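Local coordinates for protein ArCE4A (Arthrobacter sp. AW19M34-1, PDB 5LFZ) that probably removes acetyl groups from chitin-like polysaccharides, as a metal-dependent deacetylase of carbohydrate esterase family 4, at residues Thr196-Thr199 with Val200-Phe204; Leu43-Leu46 with Ser47-His50; Pro66-Leu69 with Lys70-Asp74; Val157-Ala160 with Leu161-Lys165; Ile175-Ser178 with Ser179-Val183. All coordinates share one frame; numbering follows the deposited sequence.

Contact 1 of 5, residues Thr196-Thr199 with Val200-Phe204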
loop_
_atom_site.group_PDB
_atom_site.type_symbol
_atom_site.label_atom_id
_atom_site.label_comp_id
_atom_site.label_asym_id
_atom_site.label_seq_id
_atom_site.Cartn_x
_atom_site.Cartn_y
_atom_site.Cartn_z
ATOM N N THR A 196 -12.597 5.971 9.582
ATOM C CA THR A 196 -13.114 4.964 8.671
ATOM C C THR A 196 -11.953 4.525 7.793
ATOM O O THR A 196 -11.234 5.361 7.258
ATOM C CB THR A 196 -14.269 5.508 7.822
ATOM O OG1 THR A 196 -15.388 5.795 8.673
ATOM C CG2 THR A 196 -14.691 4.499 6.750
ATOM N N LEU A 197 -11.750 3.217 7.682
ATOM C CA LEU A 197 -10.577 2.695 6.990
ATOM C C LEU A 197 -10.959 2.377 5.553
ATOM O O LEU A 197 -11.946 1.685 5.304
ATOM C CB LEU A 197 -10.035 1.464 7.711
ATOM C CG LEU A 197 -9.804 1.694 9.213
ATOM C CD1 LEU A 197 -9.282 0.456 9.911
ATOM C CD2 LEU A 197 -8.847 2.836 9.432
ATOM N N VAL A 198 -10.182 2.901 4.608
ATOM C CA VAL A 198 -10.534 2.820 3.190
ATOM C C VAL A 198 -9.338 2.426 2.333
ATOM O O VAL A 198 -8.202 2.476 2.787
ATOM C CB VAL A 198 -11.082 4.166 2.656
ATOM C CG1 VAL A 198 -12.347 4.583 3.395
ATOM C CG2 VAL A 198 -10.011 5.256 2.735
ATOM N N THR A 199 -9.597 2.045 1.084
ATOM C CA THR A 199 -8.509 1.818 0.139
ATOM C C THR A 199 -8.003 3.164 -0.359
ATOM O O THR A 199 -8.662 4.183 -0.169
ATOM C CB THR A 199 -8.949 0.970 -1.063
ATOM O OG1 THR A 199 -9.983 1.660 -1.774
ATOM C CG2 THR A 199 -9.459 -0.391 -0.603
ATOM N N VAL A 200 -6.833 3.171 -0.987
ATOM C CA VAL A 200 -6.265 4.401 -1.518
ATOM C C VAL A 200 -7.197 5.010 -2.565
ATOM O O VAL A 200 -7.387 6.231 -2.615
ATOM C CB VAL A 200 -4.859 4.143 -2.113
ATOM C CG1 VAL A 200 -4.397 5.313 -2.952
ATOM C CG2 VAL A 200 -3.859 3.857 -0.992
ATOM N N ASP A 201 -7.812 4.149 -3.367
ATOM C CA ASP A 201 -8.762 4.582 -4.383
ATOM C C ASP A 201 -9.899 5.385 -3.756
ATOM O O ASP A 201 -10.201 6.494 -4.193
ATOM C CB ASP A 201 -9.318 3.376 -5.132
ATOM C CG ASP A 201 -10.030 3.766 -6.398
ATOM O OD1 ASP A 201 -9.368 3.844 -7.454
ATOM O OD2 ASP A 201 -11.252 4.005 -6.332
ATOM N N GLN A 202 -10.511 4.824 -2.717
ATOM C CA GLN A 202 -11.593 5.502 -2.007
ATOM C C GLN A 202 -11.127 6.806 -1.376
ATOM O O GLN A 202 -11.851 7.804 -1.387
ATOM C CB GLN A 202 -12.175 4.600 -0.922
ATOM C CG GLN A 202 -12.749 3.283 -1.409
ATOM C CD GLN A 202 -13.205 2.406 -0.253
ATOM O OE1 GLN A 202 -12.389 1.772 0.421
ATOM N NE2 GLN A 202 -14.512 2.383 -0.007
ATOM N N LEU A 203 -9.917 6.786 -0.824
ATOM C CA LEU A 203 -9.362 7.943 -0.137
ATOM C C LEU A 203 -9.257 9.141 -1.072
ATOM O O LEU A 203 -9.550 10.273 -0.680
ATOM C CB LEU A 203 -7.987 7.612 0.450
ATOM C CG LEU A 203 -7.341 8.744 1.249
ATOM C CD1 LEU A 203 -8.126 9.014 2.519
ATOM C CD2 LEU A 203 -5.908 8.400 1.575
ATOM N N PHE A 204 -8.867 8.889 -2.317
ATOM C CA PHE A 204 -8.691 9.969 -3.285
ATOM C C PHE A 204 -9.873 10.130 -4.230
ATOM O O PHE A 204 -9.816 10.933 -5.161
ATOM C CB PHE A 204 -7.418 9.747 -4.105
ATOM C CG PHE A 204 -6.157 10.020 -3.341
ATOM C CD1 PHE A 204 -5.653 11.310 -3.246
ATOM C CD2 PHE A 204 -5.476 8.991 -2.712
ATOM C CE1 PHE A 204 -4.492 11.565 -2.540
ATOM C CE2 PHE A 204 -4.314 9.240 -2.004
ATOM C CZ PHE A 204 -3.822 10.531 -1.917
#
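Gln202 folds back over Thr199 at the start of helix 200-203, and the two residues form a capping box. The Gln202 side chain can be followed outward from CB. Its CB lies 3.8 Å from Val198 CB and also faces Thr199 O. CG leaves CB beside the backbone N (chi1 -59°), which lays it against the threonine hydroxyl; Gln202 CG and Thr199 OG1 are 3.2 Å apart. CD continues past the same hydroxyl, 3.6 Å from Thr199 OG1. At the tip, OE1 accepts from the backbone of the cap residue: Thr199 N to Gln202 OE1 is 2.9 Å, and the N-H points almost straight at the oxygen (173°). The donor is tilted 18° from the amide's carbonyl plane. OE1 also touches Val198 CB at 3.5 Å.

The reciprocal bond of the box is weaker. Gln202 N reaches Thr199 OG1 at 3.3 Å. Thus each residue of the pair offers a side-chain oxygen to the other's backbone N-H, and the amide end of Gln202 is held by a main-chain group. The first regular helical bond follows, from Leu203 N to Thr199 O at 3.0 Å. On the inner side, Val198 CG2 packs on Leu203 CB at 3.9 Å, the two side chains crossing at about a right angle.

The turn carries the chain from strand 196-197 of the parallel sheet into the short helix. Val198 and Leu203 both rest on Cys26 of strand 26-32, Leu197 packs on helix 177-192, and Thr199 and Val200 touch Gln78 of strand 78-81.

Contact 2 of 5, residues Leu43-Leu46 with Ser47-His50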
loop_
_atom_site.group_PDB
_atom_site.type_symbol
_atom_site.label_atom_id
_atom_site.label_comp_id
_atom_site.label_asym_id
_atom_site.label_seq_id
_atom_site.Cartn_x
_atom_site.Cartn_y
_atom_site.Cartn_z
ATOM N N LEU A 43 -4.377 -10.821 5.971
ATOM C CA LEU A 43 -5.674 -10.748 5.319
ATOM C C LEU A 43 -6.765 -11.343 6.206
ATOM O O LEU A 43 -7.899 -10.859 6.216
ATOM C CB LEU A 43 -5.635 -11.472 3.977
ATOM C CG LEU A 43 -4.853 -10.791 2.855
ATOM C CD1 LEU A 43 -4.652 -11.757 1.712
ATOM C CD2 LEU A 43 -5.599 -9.557 2.368
ATOM N N ASP A 44 -6.417 -12.395 6.942
ATOM C CA ASP A 44 -7.350 -13.002 7.879
ATOM C C ASP A 44 -7.766 -11.987 8.939
ATOM O O ASP A 44 -8.952 -11.843 9.236
ATOM C CB ASP A 44 -6.734 -14.235 8.547
ATOM C CG ASP A 44 -6.629 -15.424 7.610
ATOM O OD1 ASP A 44 -7.258 -15.412 6.529
ATOM O OD2 ASP A 44 -5.912 -16.384 7.959
ATOM N N GLU A 45 -6.791 -11.280 9.503
ATOM C CA GLU A 45 -7.073 -10.301 10.551
ATOM C C GLU A 45 -7.906 -9.139 10.017
ATOM O O GLU A 45 -8.846 -8.689 10.673
ATOM C CB GLU A 45 -5.776 -9.773 11.168
ATOM C CG GLU A 45 -4.932 -10.824 11.885
ATOM C CD GLU A 45 -5.647 -11.464 13.063
ATOM O OE1 GLU A 45 -6.551 -10.823 13.645
ATOM O OE2 GLU A 45 -5.302 -12.614 13.412
ATOM N N LEU A 46 -7.558 -8.657 8.828
ATOM C CA LEU A 46 -8.308 -7.579 8.199
ATOM C C LEU A 46 -9.752 -8.001 7.947
ATOM O O LEU A 46 -10.682 -7.225 8.175
ATOM C CB LEU A 46 -7.635 -7.150 6.895
ATOM C CG LEU A 46 -6.337 -6.370 7.111
ATOM C CD1 LEU A 46 -5.603 -6.207 5.782
ATOM C CD2 LEU A 46 -6.632 -5.012 7.737
ATOM N N SER A 47 -9.928 -9.239 7.499
ATOM C CA SER A 47 -11.253 -9.803 7.280
ATOM C C SER A 47 -12.067 -9.841 8.570
ATOM O O SER A 47 -13.247 -9.493 8.578
ATOM C CB SER A 47 -11.141 -11.209 6.692
ATOM O OG SER A 47 -12.416 -11.813 6.565
ATOM N N GLU A 48 -11.430 -10.256 9.661
ATOM C CA GLU A 48 -12.119 -10.394 10.941
ATOM C C GLU A 48 -12.701 -9.070 11.426
ATOM O O GLU A 48 -13.691 -9.052 12.156
ATOM C CB GLU A 48 -11.173 -10.979 11.993
ATOM C CG GLU A 48 -10.984 -12.486 11.858
ATOM C CD GLU A 48 -9.908 -13.038 12.773
ATOM O OE1 GLU A 48 -9.080 -13.844 12.296
ATOM O OE2 GLU A 48 -9.892 -12.671 13.968
ATOM N N GLN A 49 -12.108 -7.957 11.008
ATOM C CA GLN A 49 -12.633 -6.660 11.407
ATOM C C GLN A 49 -13.155 -5.856 10.222
ATOM O O GLN A 49 -13.239 -4.630 10.294
ATOM C CB GLN A 49 -11.570 -5.868 12.161
ATOM C CG GLN A 49 -11.067 -6.591 13.397
ATOM C CD GLN A 49 -10.251 -5.705 14.303
ATOM O OE1 GLN A 49 -10.614 -4.557 14.562
ATOM N NE2 GLN A 49 -9.139 -6.231 14.795
ATOM N N HIS A 50 -13.512 -6.562 9.148
ATOM C CA HIS A 50 -14.170 -5.974 7.981
ATOM C C HIS A 50 -13.449 -4.716 7.502
ATOM O O HIS A 50 -14.058 -3.667 7.295
ATOM C CB HIS A 50 -15.636 -5.662 8.304
ATOM C CG HIS A 50 -16.441 -5.221 7.118
ATOM N ND1 HIS A 50 -17.184 -4.061 7.114
ATOM C CD2 HIS A 50 -16.613 -5.782 5.897
ATOM C CE1 HIS A 50 -17.783 -3.926 5.944
ATOM N NE2 HIS A 50 -17.453 -4.958 5.188
HETATM O O HOH W 1 -8.392 -8.440 13.515
#
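Glu45 and Glu48 stand one turn apart near the end of helix 39-48 and point the same way. The tight part of the contact is the backbone beneath them. Ser47 N donates to Leu43 O at 2.9 Å and Glu48 N to Asp44 O at 3.0 Å. Ser47 CB also sits close over Leu43 O, at 3.3 Å. Leu46 points away from the turn and is buried against Phe55 and Val183. At the last turn the bonding slackens: Gln49 N is shared between Leu46 O at 3.3 Å and a weak bond to Glu45 O. A Schellman motif then ends the helix, with His50 at positive phi as its C-prime residue.

Glu45 lies beside helix 177-192, on Val183 and Pro184. It bends at chi2 (-62°), bringing Glu45 OE1 to 3.8 Å from Glu48 OE2, with the carboxylate planes 56° apart. At this helix-helix boundary a water donates to both Glu45 O and Glu45 OE1, and accepts from Gln49 NE2 at 2.7 Å. NE2 also bonds Pro184 O. The solvent side is looser and holds Ser47 and the end of Glu48.

The two like charges would be expected to disfavour each other, and the water's hydrogen bond probably offsets part of the cost at Glu45.

Contact 3 of 5, residues Pro66-Leu69 with Lys70-Asp74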
loop_
_atom_site.group_PDB
_atom_site.type_symbol
_atom_site.label_atom_id
_atom_site.label_comp_id
_atom_site.label_asym_id
_atom_site.label_seq_id
_atom_site.Cartn_x
_atom_site.Cartn_y
_atom_site.Cartn_z
ATOM N N PRO A 66 0.031 -16.132 -6.421
ATOM C CA PRO A 66 -1.138 -15.754 -7.226
ATOM C C PRO A 66 -2.465 -15.846 -6.469
ATOM O O PRO A 66 -3.302 -14.957 -6.603
ATOM C CB PRO A 66 -1.106 -16.760 -8.380
ATOM C CG PRO A 66 -0.393 -17.949 -7.816
ATOM C CD PRO A 66 0.653 -17.375 -6.912
ATOM N N LYS A 67 -2.651 -16.894 -5.672
ATOM C CA LYS A 67 -3.906 -17.061 -4.953
ATOM C C LYS A 67 -4.089 -15.975 -3.894
ATOM O O LYS A 67 -5.210 -15.535 -3.628
ATOM C CB LYS A 67 -3.972 -18.454 -4.325
ATOM C CG LYS A 67 -3.728 -19.565 -5.340
ATOM C CD LYS A 67 -3.815 -20.948 -4.725
ATOM C CE LYS A 67 -3.283 -22.007 -5.680
ATOM N NZ LYS A 67 -3.807 -21.824 -7.063
ATOM N N THR A 68 -2.984 -15.540 -3.295
ATOM C CA THR A 68 -3.032 -14.490 -2.292
ATOM C C THR A 68 -3.418 -13.146 -2.917
ATOM O O THR A 68 -4.164 -12.373 -2.316
ATOM C CB THR A 68 -1.682 -14.377 -1.541
ATOM O OG1 THR A 68 -1.390 -15.634 -0.922
ATOM C CG2 THR A 68 -1.745 -13.306 -0.468
ATOM N N LEU A 69 -2.957 -12.876 -4.138
ATOM C CA LEU A 69 -3.382 -11.652 -4.815
ATOM C C LEU A 69 -4.859 -11.740 -5.193
ATOM O O LEU A 69 -5.586 -10.746 -5.120
ATOM C CB LEU A 69 -2.526 -11.371 -6.050
ATOM C CG LEU A 69 -1.482 -10.294 -5.745
ATOM C CD1 LEU A 69 -0.397 -10.854 -4.821
ATOM C CD2 LEU A 69 -0.882 -9.715 -7.013
ATOM N N LYS A 70 -5.311 -12.931 -5.569
ATOM C CA LYS A 70 -6.727 -13.112 -5.850
ATOM C C LYS A 70 -7.547 -12.840 -4.590
ATOM O O LYS A 70 -8.647 -12.300 -4.678
ATOM C CB LYS A 70 -7.015 -14.511 -6.392
ATOM C CG LYS A 70 -6.535 -14.732 -7.818
ATOM C CD LYS A 70 -7.032 -16.065 -8.353
ATOM C CE LYS A 70 -6.338 -16.439 -9.649
ATOM N NZ LYS A 70 -4.883 -16.682 -9.430
ATOM N N ARG A 71 -7.010 -13.194 -3.420
ATOM C CA ARG A 71 -7.680 -12.878 -2.160
ATOM C C ARG A 71 -7.856 -11.377 -1.993
ATOM O O ARG A 71 -8.901 -10.913 -1.549
ATOM C CB ARG A 71 -6.906 -13.414 -0.951
ATOM C CG ARG A 71 -7.114 -14.868 -0.611
ATOM C CD ARG A 71 -6.620 -15.142 0.808
ATOM N NE ARG A 71 -7.481 -14.535 1.818
ATOM C CZ ARG A 71 -7.244 -14.576 3.128
ATOM N NH1 ARG A 71 -6.169 -15.198 3.591
ATOM N NH2 ARG A 71 -8.088 -14.000 3.980
ATOM N N MET A 72 -6.822 -10.621 -2.339
ATOM C CA MET A 72 -6.871 -9.172 -2.188
ATOM C C MET A 72 -8.010 -8.568 -2.996
ATOM O O MET A 72 -8.752 -7.715 -2.503
ATOM C CB MET A 72 -5.541 -8.550 -2.603
ATOM C CG MET A 72 -4.384 -8.954 -1.707
ATOM S SD MET A 72 -2.803 -8.333 -2.295
ATOM C CE MET A 72 -1.740 -8.863 -0.951
ATOM N N VAL A 73 -8.153 -9.017 -4.238
ATOM C CA VAL A 73 -9.235 -8.551 -5.095
ATOM C C VAL A 73 -10.581 -9.030 -4.560
ATOM O O VAL A 73 -11.509 -8.237 -4.409
ATOM C CB VAL A 73 -9.050 -9.029 -6.545
ATOM C CG1 VAL A 73 -10.270 -8.658 -7.396
ATOM C CG2 VAL A 73 -7.766 -8.447 -7.129
ATOM N N ASP A 74 -10.669 -10.324 -4.264
ATOM C CA ASP A 74 -11.919 -10.935 -3.819
ATOM C C ASP A 74 -12.443 -10.349 -2.510
ATOM O O ASP A 74 -13.653 -10.312 -2.290
ATOM C CB ASP A 74 -11.756 -12.453 -3.659
ATOM C CG ASP A 74 -11.877 -13.208 -4.982
ATOM O OD1 ASP A 74 -12.251 -12.582 -5.999
ATOM O OD2 ASP A 74 -11.604 -14.430 -5.006
#
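Helix 66-74 begins with Pro66, and the side chain of Lys70 doubles back over this first turn. The proline needs no N-H here, because the first amides of a helix have no carbonyl within the helix to bond. Its own carbonyl is used: Lys70 N donates to Pro66 O at 3.0 Å. Lys70 CG lies 3.5 Å from Pro66 O. The chain then runs out extended and bends at chi4 (65°), which places NZ 3.9 Å from Pro66 CB. There NZ bonds the carbonyl of Ala111 in helix 94-112.

On the buried side, Leu69 and Met72 slant across each other. Leu69 CG meets Met72 SD at 4.2 Å, and both residues pack on Ile79 of strand 78-81. Met72 CG sits over Thr68 O at 3.5 Å. Arg71 CG lies in the same way over Lys67 O, at 3.6 Å, but the arginine's end leads away. Its NE pairs with Glu75 and its NH2 with Asp44, both as salt bridges, and NH1 bonds Asn40. Thr68 OG1 bonds the same asparagine.

The helix therefore presents an apolar leucine-methionine face to the sheet, while Lys70 and Arg71 are tied by their polar ends to neighbouring helices and to Glu75. Those bonds probably limit the freedom of two otherwise flexible chains.

Contact 4 of 5, residues Val157-Ala160 with Leu161-Lys165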
loop_
_atom_site.group_PDB
_atom_site.type_symbol
_atom_site.label_atom_id
_atom_site.label_comp_id
_atom_site.label_asym_id
_atom_site.label_seq_id
_atom_site.Cartn_x
_atom_site.Cartn_y
_atom_site.Cartn_z
ATOM N N VAL A 157 1.526 0.326 16.158
ATOM C CA VAL A 157 0.208 0.815 16.543
ATOM C C VAL A 157 0.279 2.236 17.102
ATOM O O VAL A 157 -0.511 3.105 16.720
ATOM C CB VAL A 157 -0.440 -0.109 17.591
ATOM C CG1 VAL A 157 -1.707 0.509 18.132
ATOM C CG2 VAL A 157 -0.718 -1.484 16.993
ATOM N N ARG A 158 1.235 2.474 17.998
ATOM C CA ARG A 158 1.334 3.769 18.668
ATOM C C ARG A 158 1.545 4.903 17.672
ATOM O O ARG A 158 0.831 5.907 17.712
ATOM C CB ARG A 158 2.469 3.769 19.698
ATOM C CG ARG A 158 2.570 5.080 20.475
ATOM C CD ARG A 158 3.783 5.115 21.391
ATOM N NE ARG A 158 5.038 4.998 20.647
ATOM C CZ ARG A 158 6.153 4.458 21.133
ATOM N NH1 ARG A 158 6.180 3.978 22.372
ATOM N NH2 ARG A 158 7.243 4.395 20.383
ATOM N N ILE A 159 2.517 4.739 16.778
ATOM C CA ILE A 159 2.829 5.773 15.789
ATOM C C ILE A 159 1.681 5.971 14.808
ATOM O O ILE A 159 1.313 7.103 14.492
ATOM C CB ILE A 159 4.128 5.442 15.022
ATOM C CG1 ILE A 159 5.319 5.466 15.984
ATOM C CG2 ILE A 159 4.357 6.434 13.877
ATOM C CD1 ILE A 159 6.622 5.003 15.374
ATOM N N ALA A 160 1.104 4.874 14.332
ATOM C CA ALA A 160 -0.024 4.960 13.414
ATOM C C ALA A 160 -1.198 5.693 14.056
ATOM O O ALA A 160 -1.789 6.580 13.447
ATOM C CB ALA A 160 -0.448 3.574 12.958
ATOM N N LEU A 161 -1.524 5.330 15.292
ATOM C CA LEU A 161 -2.669 5.919 15.976
ATOM C C LEU A 161 -2.464 7.401 16.269
ATOM O O LEU A 161 -3.346 8.227 16.012
ATOM C CB LEU A 161 -2.954 5.176 17.283
ATOM C CG LEU A 161 -4.118 5.722 18.113
ATOM C CD1 LEU A 161 -5.416 5.655 17.319
ATOM C CD2 LEU A 161 -4.245 4.986 19.442
ATOM N N GLU A 162 -1.297 7.737 16.804
ATOM C CA GLU A 162 -1.065 9.081 17.315
ATOM C C GLU A 162 -0.730 10.096 16.228
ATOM O O GLU A 162 -0.924 11.293 16.428
ATOM C CB GLU A 162 0.053 9.066 18.360
ATOM C CG GLU A 162 -0.288 8.290 19.617
ATOM C CD GLU A 162 0.784 8.412 20.684
ATOM O OE1 GLU A 162 1.893 8.891 20.368
ATOM O OE2 GLU A 162 0.514 8.026 21.840
ATOM N N GLU A 163 -0.227 9.629 15.087
ATOM C CA GLU A 163 0.153 10.542 14.010
ATOM C C GLU A 163 -0.897 10.629 12.905
ATOM O O GLU A 163 -0.873 11.562 12.102
ATOM C CB GLU A 163 1.495 10.133 13.402
ATOM C CG GLU A 163 2.691 10.379 14.304
ATOM C CD GLU A 163 4.011 10.138 13.594
ATOM O OE1 GLU A 163 4.005 10.041 12.350
ATOM O OE2 GLU A 163 5.054 10.050 14.280
ATOM N N ALA A 164 -1.808 9.660 12.859
ATOM C CA ALA A 164 -2.856 9.664 11.843
ATOM C C ALA A 164 -3.771 10.860 12.033
ATOM O O ALA A 164 -4.022 11.300 13.154
ATOM C CB ALA A 164 -3.665 8.374 11.885
ATOM N N LYS A 165 -4.255 11.379 10.911
ATOM C CA LYS A 165 -5.214 12.468 10.892
ATOM C C LYS A 165 -6.176 12.184 9.741
ATOM O O LYS A 165 -5.931 11.273 8.951
ATOM C CB LYS A 165 -4.496 13.811 10.735
ATOM C CG LYS A 165 -3.911 14.064 9.360
ATOM C CD LYS A 165 -2.874 15.178 9.407
ATOM C CE LYS A 165 -2.934 16.051 8.160
ATOM N NZ LYS A 165 -4.248 16.751 8.028
#
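Arg158 and Glu162 slant over each other, and the carboxylate of Glu162 rests against the aliphatic CG of Arg158 and not against its guanidinium. Arg158 CG and Glu162 CD are 3.8 Å apart. The guanidinium and carboxylate planes are turned 37° from one another. Arg158 bends at chi3 (61°), and its nearest approach of charged atoms, Arg158 NE to Glu162 OE1, is 5.0 Å. Any attraction is therefore long and probably mild. Glu162 CG also lies on the backbone, 3.2 Å from Arg158 O.

Ile159 and Glu163 are arranged differently: they run side by side and point the same way. The methyl branch CG2 of Ile159 does the touching, at 3.7 Å from Glu163 OE2. That branch is opposite the backbone N about chi1, which leans it toward the next turn.

Both pairs lie on the last turns of helix 153-163, in the NodB homology fold. The inner face is apolar: Val157 and Ala160 pack on Leu186 of helix 177-192, while Leu161 meets Lys189 there.

Ala164 is the first residue past the helix. Its N donates to Ala160 O at 3.1 Å, from above the carbonyl plane, 36° out of it. The methyl of Ala164 sits close by, with CB 3.0 Å from Ala160 O.

Contact 5 of 5, residues Ile175-Ser178 with Ser179-Val183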
loop_
_atom_site.group_PDB
_atom_site.type_symbol
_atom_site.label_atom_id
_atom_site.label_comp_id
_atom_site.label_asym_id
_atom_site.label_seq_id
_atom_site.Cartn_x
_atom_site.Cartn_y
_atom_site.Cartn_z
ATOM N N ILE A 175 6.307 -7.694 5.668
ATOM C CA ILE A 175 7.540 -8.476 5.549
ATOM C C ILE A 175 7.841 -9.233 6.824
ATOM O O ILE A 175 8.779 -10.013 6.883
ATOM C CB ILE A 175 8.775 -7.597 5.230
ATOM C CG1 ILE A 175 8.983 -6.521 6.296
ATOM C CG2 ILE A 175 8.629 -6.953 3.896
ATOM C CD1 ILE A 175 10.308 -5.778 6.208
ATOM N N HIS A 176 7.043 -8.993 7.853
ATOM C CA HIS A 176 7.431 -9.395 9.195
ATOM C C HIS A 176 6.215 -9.628 10.076
ATOM O O HIS A 176 5.135 -9.091 9.818
ATOM C CB HIS A 176 8.402 -8.338 9.752
ATOM C CG HIS A 176 7.852 -6.945 9.762
ATOM N ND1 HIS A 176 7.805 -6.161 10.894
ATOM C CD2 HIS A 176 7.205 -6.249 8.801
ATOM C CE1 HIS A 176 7.249 -4.998 10.594
ATOM N NE2 HIS A 176 6.856 -5.035 9.338
ATOM N N GLU A 177 6.390 -10.470 11.091
ATOM C CA GLU A 177 5.294 -10.897 11.954
ATOM C C GLU A 177 4.632 -9.734 12.681
ATOM O O GLU A 177 3.448 -9.790 12.998
ATOM C CB GLU A 177 5.785 -11.928 12.975
ATOM C CG GLU A 177 4.680 -12.428 13.890
ATOM C CD GLU A 177 4.652 -13.930 14.018
ATOM O OE1 GLU A 177 4.917 -14.431 15.131
ATOM O OE2 GLU A 177 4.369 -14.610 13.008
ATOM N N SER A 178 5.389 -8.675 12.945
ATOM C CA SER A 178 4.852 -7.606 13.772
ATOM C C SER A 178 3.656 -6.915 13.120
ATOM O O SER A 178 2.776 -6.436 13.817
ATOM C CB SER A 178 5.937 -6.587 14.134
ATOM O OG SER A 178 6.577 -6.058 13.003
ATOM N N SER A 179 3.591 -6.893 11.792
ATOM C CA SER A 179 2.416 -6.331 11.137
ATOM C C SER A 179 1.162 -7.171 11.389
ATOM O O SER A 179 0.075 -6.630 11.602
ATOM C CB SER A 179 2.669 -6.185 9.638
ATOM O OG SER A 179 3.684 -5.219 9.426
ATOM N N VAL A 180 1.317 -8.489 11.371
ATOM C CA VAL A 180 0.226 -9.394 11.711
ATOM C C VAL A 180 -0.272 -9.143 13.127
ATOM O O VAL A 180 -1.476 -9.054 13.369
ATOM C CB VAL A 180 0.652 -10.868 11.580
ATOM C CG1 VAL A 180 -0.465 -11.785 12.040
ATOM C CG2 VAL A 180 1.024 -11.176 10.134
ATOM N N LYS A 181 0.663 -9.023 14.062
ATOM C CA LYS A 181 0.312 -8.818 15.461
ATOM C C LYS A 181 -0.216 -7.407 15.716
ATOM O O LYS A 181 -1.026 -7.195 16.618
ATOM C CB LYS A 181 1.520 -9.107 16.355
ATOM C CG LYS A 181 1.892 -10.583 16.414
ATOM C CD LYS A 181 3.138 -10.818 17.248
ATOM C CE LYS A 181 3.062 -12.139 18.011
ATOM N NZ LYS A 181 1.963 -13.016 17.519
ATOM N N ALA A 182 0.234 -6.444 14.917
ATOM C CA ALA A 182 -0.196 -5.061 15.090
ATOM C C ALA A 182 -1.621 -4.827 14.615
ATOM O O ALA A 182 -2.362 -4.056 15.218
ATOM C CB ALA A 182 0.742 -4.116 14.358
ATOM N N VAL A 183 -2.003 -5.472 13.520
ATOM C CA VAL A 183 -3.242 -5.098 12.846
ATOM C C VAL A 183 -4.523 -5.191 13.683
ATOM O O VAL A 183 -5.319 -4.252 13.649
ATOM C CB VAL A 183 -3.412 -5.909 11.551
ATOM C CG1 VAL A 183 -4.884 -6.041 11.171
ATOM C CG2 VAL A 183 -2.651 -5.206 10.463
HETATM O O HOH W 2 4.432 -3.849 12.121
#
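His176 and Ser179 meet at the N-terminal turn of helix 177-192, in the NodB homology fold. Ser179 OG lies 3.2 Å from His176 NE2, at the far end of the imidazole. The Ser179 N sits over one face of the ring, 4.3 Å above its plane and offset toward the rim. It also makes a weak bond to His176 O, at 3.3 Å. His176 CG is wedged between the backbone N and the carbonyl carbon (chi1 57°), which folds the ring back over the turn.

The next shell fixes these groups. His176 NE2 bonds Asp147 OD2, and the His151 ring meets the His176 ring nearly at a right angle. Ser179 OG bonds His173 O. It also accepts from a water at 3.1 Å.

Farther along, Glu177 and Lys181 cross at a slant, with Glu177 CG 4.0 Å from Lys181 CD. Glu177 OE1 and Lys181 NZ stay 4.1 Å apart, too far for a salt bridge, and Glu177 instead pairs through OE2 with Arg41. Val180 rests on Arg41 and Tyr38. Beneath them the backbone is regular: Lys181 N approaches Glu177 O nearly along the C=O axis, and Ala182 N donates to Ser178 O at 2.8 Å.

In the fold
Contact 2 links contacts 3 and 5. Toward contact 3, Asp44 OD1 forms a salt bridge with Arg71 NH2 at 3.0 Å, and Leu43 CD1 packs on Thr68 CG2 at 3.9 Å. Toward contact 5, Glu45 CB meets Val183 CG1 at 3.8 Å. Contact 5 in turn touches contact 4 through Ala182 O and Val157 CG2, 3.5 Å apart. Contacts 3 and 4 lie on opposite sides of the chain's centre, their own centres 28 Å apart. Contact 1 touches none of the others. The nickel ion, held by Asp33, His82 and His86, is about 10 Å from the His176 side chain and about 14 Å from that of Met72.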